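Local coordinates for protein fimbrin (Schizosaccharomyces pombe, PDB 1RT8) that binds and crosslinks actin filaments and takes part in cell polarity, cytokinesis, mating and spore formation, at residues K164-L167 with R168-N171. Sequence-based numbering, arbitrary orientation.
Sequences KILL and RWFN
Lys164 and Arg168 meet one turn apart on helix 162-176 of the second calponin-homology domain, within the first actin-binding region of fimbrin. The carbonyl O of Lys164 lies 3.5 Å from Arg168 CG, and the arginine chain, extended from CG to NE, runs on past this oxygen, which sits obliquely to the guanidinium. Ile165 O takes the amide of Trp169 in a weak, long i to i+4 bond, 3.4 Å from O to N and bent to 152° at the hydrogen, while the side chains of Ile165 and Arg168 both touch Phe157 of helix 154-157. Leu166 packs against helix 248-261, and its O receives Phe170 N at 2.7 Å in an almost straight bond. Around the same oxygen, Trp169 CB approaches to 3.3 Å and the indole presents its edge, the oxygen lying near the ring plane. Trp169 CG stands anti to the backbone N (chi1 176°), which leaves the six-membered ring beside Leu166, where Trp169 CE3 lies 4.5 Å from Leu166 CD2. NE1 of the buried indole is hydrogen-bonded to Pro263 O, and the indole and Phe259 meet edge-to-face; Phe170 packs on Tyr196 and Leu199 of helix 194-203, where Trp169 also meets Leu203. Leu167 rests on Val183 and Phe186, and its O accepts Asn171 N at 2.9 Å. Asn171 OD1 is bonded to Val183 N and Thr182 OG1, tying the helix to that loop, and Asn171 ND2 lies 3.0 Å from Leu167 O, with Asn171 CG beside the backbone N (chi1 -73°).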
loop_
_atom_site.group_PDB
_atom_site.type_symbol
_atom_site.label_atom_id
_atom_site.label_comp_id
_atom_site.label_asym_id
_atom_site.label_seq_id
_atom_site.Cartn_x
_atom_site.Cartn_y
_atom_site.Cartn_z
ATOM N N LYS A 164 -1.105 6.419 13.533
ATOM C CA LYS A 164 -0.100 6.321 14.582
ATOM C C LYS A 164 1.016 7.350 14.515
ATOM O O LYS A 164 1.871 7.415 15.400
ATOM C CB LYS A 164 0.457 4.901 14.634
ATOM C CG LYS A 164 -0.589 3.915 15.131
ATOM C CD LYS A 164 -0.105 2.476 15.108
ATOM C CE LYS A 164 -1.241 1.530 15.480
ATOM N NZ LYS A 164 -0.815 0.106 15.459
ATOM N N ILE A 165 1.006 8.161 13.467
ATOM C CA ILE A 165 1.999 9.220 13.336
ATOM C C ILE A 165 1.324 10.530 13.739
ATOM O O ILE A 165 1.926 11.387 14.383
ATOM C CB ILE A 165 2.509 9.340 11.883
ATOM C CG1 ILE A 165 3.378 8.129 11.538
ATOM C CG2 ILE A 165 3.306 10.632 11.710
ATOM C CD1 ILE A 165 3.867 8.116 10.100
ATOM N N LEU A 166 0.057 10.667 13.363
ATOM C CA LEU A 166 -0.695 11.872 13.664
ATOM C C LEU A 166 -1.123 11.991 15.133
ATOM O O LEU A 166 -1.120 13.087 15.692
ATOM C CB LEU A 166 -1.902 11.960 12.731
ATOM C CG LEU A 166 -1.551 12.200 11.253
ATOM C CD1 LEU A 166 -2.803 12.097 10.377
ATOM C CD2 LEU A 166 -0.912 13.579 11.113
ATOM N N LEU A 167 -1.473 10.871 15.761
ATOM C CA LEU A 167 -1.886 10.890 17.161
ATOM C C LEU A 167 -0.772 11.399 18.067
ATOM O O LEU A 167 -1.011 12.225 18.942
ATOM C CB LEU A 167 -2.324 9.498 17.614
ATOM C CG LEU A 167 -3.687 9.067 17.073
ATOM C CD1 LEU A 167 -3.984 7.641 17.517
ATOM C CD2 LEU A 167 -4.763 10.028 17.566
ATOM N N ARG A 168 0.440 10.898 17.859
ATOM C CA ARG A 168 1.583 11.338 18.651
ATOM C C ARG A 168 1.786 12.841 18.433
ATOM O O ARG A 168 2.068 13.592 19.367
ATOM C CB ARG A 168 2.852 10.584 18.228
ATOM C CG ARG A 168 2.771 9.065 18.359
ATOM C CD ARG A 168 4.173 8.420 18.195
ATOM N NE ARG A 168 4.134 6.961 18.310
ATOM C CZ ARG A 168 5.174 6.154 18.107
ATOM N NH1 ARG A 168 6.356 6.652 17.775
ATOM N NH2 ARG A 168 5.032 4.836 18.237
ATOM N N TRP A 169 1.638 13.269 17.187
ATOM C CA TRP A 169 1.795 14.674 16.816
ATOM C C TRP A 169 0.739 15.539 17.508
ATOM O O TRP A 169 1.062 16.499 18.208
ATOM C CB TRP A 169 1.656 14.819 15.302
ATOM C CG TRP A 169 1.693 16.232 14.808
ATOM C CD1 TRP A 169 2.796 17.033 14.682
ATOM C CD2 TRP A 169 0.578 17.007 14.343
ATOM N NE1 TRP A 169 2.436 18.253 14.162
ATOM C CE2 TRP A 169 1.082 18.265 13.944
ATOM C CE3 TRP A 169 -0.797 16.759 14.226
ATOM C CZ2 TRP A 169 0.259 19.273 13.434
ATOM C CZ3 TRP A 169 -1.618 17.764 13.720
ATOM C CH2 TRP A 169 -1.084 19.006 13.330
ATOM N N PHE A 170 -0.523 15.190 17.285
ATOM C CA PHE A 170 -1.652 15.899 17.871
ATOM C C PHE A 170 -1.405 16.057 19.372
ATOM O O PHE A 170 -1.474 17.165 19.907
ATOM C CB PHE A 170 -2.936 15.092 17.602
ATOM C CG PHE A 170 -4.214 15.866 17.787
ATOM C CD1 PHE A 170 -5.328 15.570 17.004
ATOM C CD2 PHE A 170 -4.319 16.871 18.741
ATOM C CE1 PHE A 170 -6.521 16.260 17.164
ATOM C CE2 PHE A 170 -5.511 17.568 18.912
ATOM C CZ PHE A 170 -6.616 17.264 18.122
ATOM N N ASN A 171 -1.088 14.952 20.044
ATOM C CA ASN A 171 -0.844 14.988 21.482
ATOM C C ASN A 171 0.391 15.782 21.882
ATOM O O ASN A 171 0.413 16.408 22.939
ATOM C CB ASN A 171 -0.755 13.573 22.049
ATOM C CG ASN A 171 -2.104 12.899 22.115
ATOM O OD1 ASN A 171 -3.071 13.472 22.626
ATOM N ND2 ASN A 171 -2.183 11.677 21.603
#